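Local coordinates for tyrosine--tRNA ligase, mitochondrial (Coccidioides posadasii, PDB 5IJX), which probably charges mitochondrial tRNA(Tyr) with L-tyrosine at the expense of ATP, through a class I catalytic domain that binds tyrosine, at residues Asp55-Asp58 / Lys59-Thr62. Sequence-based numbering, arbitrary orientation.
Sequences DALD and KLIT
Lys59, Leu60, Ile61 and Thr62 each donate their backbone N-H to the carbonyl four residues earlier, on Asp55 to Asp58, the regular i to i+4 pattern of an alpha helix; the bond from Ile61 N to Leu57 O (2.9 Å) is the straightest, at 174°. One carbonyl serves twice. Thr62 OG1 also donates to Asp58 O, at 2.8 Å, from 37° above the carbonyl plane, while Thr62 N reaches the same oxygen from the opposite face. Thr62 can do this because OG1 stands beside its own backbone N (chi1 -61°), turned back along the helix. The Asp58 carboxylate is held by two partners, a hydrogen bond between OD1 and Ser36 OG and a salt bridge from OD2 to Arg54. On the apolar side, Leu57 CD1 rests against the CG1-CD1 branch of Ile61, 3.7 Å from its CD1, and touches Leu60 CD2 at 4.1 Å. Leu57 and Leu60 pack on strands 279-283 and 233-239, whereas Ile61 also meets Phe37 of helix 37-43. Lys59 NZ forms salt bridges with Asp272 and Asp274. Helix 54-63 is thus amphipathic, packing leucines against the central sheet of the class I catalytic domain, while the threonine hydroxyl is satisfied by its own helix backbone.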
ATOM      1  N   ASP A  55      -4.602 -12.976  31.723  1.00 74.08           N
ATOM      2  CA  ASP A  55      -4.622 -14.394  32.065  1.00 72.42           C
ATOM      3  C   ASP A  55      -4.637 -15.270  30.818  1.00 68.53           C
ATOM      4  O   ASP A  55      -4.098 -16.383  30.836  1.00 79.18           O
ATOM      5  CB  ASP A  55      -5.831 -14.707  32.947  1.00 79.68           C
ATOM      6  CG  ASP A  55      -5.755 -14.028  34.303  1.00 92.41           C
ATOM      7  OD1 ASP A  55      -6.812 -13.852  34.943  1.00105.60           O
ATOM      8  OD2 ASP A  55      -4.636 -13.667  34.726  1.00 87.13           O
ATOM      9  N   ALA A  56      -5.245 -14.791  29.731  1.00 67.10           N
ATOM     10  CA  ALA A  56      -5.201 -15.534  28.476  1.00 72.02           C
ATOM     11  C   ALA A  56      -3.773 -15.649  27.956  1.00 70.64           C
ATOM     12  O   ALA A  56      -3.380 -16.692  27.423  1.00 69.32           O
ATOM     13  CB  ALA A  56      -6.094 -14.861  27.434  1.00 72.31           C
ATOM     14  N   LEU A  57      -2.980 -14.583  28.100  1.00 75.32           N
ATOM     15  CA  LEU A  57      -1.593 -14.626  27.649  1.00 70.91           C
ATOM     16  C   LEU A  57      -0.756 -15.533  28.540  1.00 65.92           C
ATOM     17  O   LEU A  57       0.049 -16.331  28.043  1.00 65.44           O
ATOM     18  CB  LEU A  57      -1.008 -13.215  27.619  1.00 59.93           C
ATOM     19  CG  LEU A  57       0.495 -13.115  27.343  1.00 57.44           C
ATOM     20  CD1 LEU A  57       0.865 -13.825  26.045  1.00 59.05           C
ATOM     21  CD2 LEU A  57       0.932 -11.656  27.302  1.00 60.57           C
ATOM     22  N   ASP A  58      -0.918 -15.414  29.860  1.00 64.64           N
ATOM     23  CA  ASP A  58      -0.272 -16.353  30.770  1.00 73.73           C
ATOM     24  C   ASP A  58      -0.581 -17.790  30.363  1.00 71.99           C
ATOM     25  O   ASP A  58       0.312 -18.644  30.297  1.00 72.24           O
ATOM     26  CB  ASP A  58      -0.737 -16.083  32.203  1.00 74.62           C
ATOM     27  CG  ASP A  58       0.241 -16.592  33.242  1.00 82.78           C
ATOM     28  OD1 ASP A  58       1.385 -16.935  32.872  1.00 93.44           O
ATOM     29  OD2 ASP A  58      -0.129 -16.635  34.434  1.00 79.48           O
ATOM     30  N   LYS A  59      -1.854 -18.062  30.068  1.00 60.62           N
ATOM     31  CA  LYS A  59      -2.263 -19.385  29.610  1.00 60.67           C
ATOM     32  C   LYS A  59      -1.524 -19.779  28.337  1.00 73.14           C
ATOM     33  O   LYS A  59      -1.001 -20.894  28.227  1.00 75.55           O
ATOM     34  CB  LYS A  59      -3.775 -19.398  29.384  1.00 64.55           C
ATOM     35  CG  LYS A  59      -4.365 -20.760  29.064  1.00 66.76           C
ATOM     36  CD  LYS A  59      -5.888 -20.687  29.004  1.00 65.03           C
ATOM     37  CE  LYS A  59      -6.388 -20.570  27.579  1.00 74.61           C
ATOM     38  NZ  LYS A  59      -7.805 -20.103  27.513  1.00 87.80           N
ATOM     39  N   LEU A  60      -1.478 -18.872  27.359  1.00 75.60           N
ATOM     40  CA  LEU A  60      -0.796 -19.157  26.101  1.00 66.61           C
ATOM     41  C   LEU A  60       0.651 -19.563  26.347  1.00 62.56           C
ATOM     42  O   LEU A  60       1.093 -20.636  25.919  1.00 62.27           O
ATOM     43  CB  LEU A  60      -0.859 -17.933  25.187  1.00 70.23           C
ATOM     44  CG  LEU A  60      -0.043 -18.020  23.893  1.00 64.93           C
ATOM     45  CD1 LEU A  60      -0.655 -19.030  22.934  1.00 74.78           C
ATOM     46  CD2 LEU A  60       0.068 -16.657  23.241  1.00 65.22           C
ATOM     47  N   ILE A  61       1.409 -18.705  27.031  1.00 65.94           N
ATOM     48  CA  ILE A  61       2.829 -18.965  27.235  1.00 57.35           C
ATOM     49  C   ILE A  61       3.024 -20.263  28.007  1.00 66.89           C
ATOM     50  O   ILE A  61       3.928 -21.052  27.708  1.00 69.37           O
ATOM     51  CB  ILE A  61       3.490 -17.772  27.951  1.00 62.94           C
ATOM     52  CG1 ILE A  61       3.291 -16.491  27.131  1.00 62.17           C
ATOM     53  CG2 ILE A  61       4.971 -18.040  28.175  1.00 54.82           C
ATOM     54  CD1 ILE A  61       3.827 -15.234  27.791  1.00 60.06           C
ATOM     55  N   THR A  62       2.179 -20.506  29.010  1.00 73.18           N
ATOM     56  CA  THR A  62       2.323 -21.719  29.809  1.00 77.05           C
ATOM     57  C   THR A  62       2.064 -22.969  28.971  1.00 79.38           C
ATOM     58  O   THR A  62       2.765 -23.978  29.117  1.00 80.74           O
ATOM     59  CB  THR A  62       1.374 -21.666  31.006  1.00 71.26           C
ATOM     60  OG1 THR A  62       1.702 -20.537  31.825  1.00 74.56           O
ATOM     61  CG2 THR A  62       1.479 -22.932  31.839  1.00 68.00           C
TER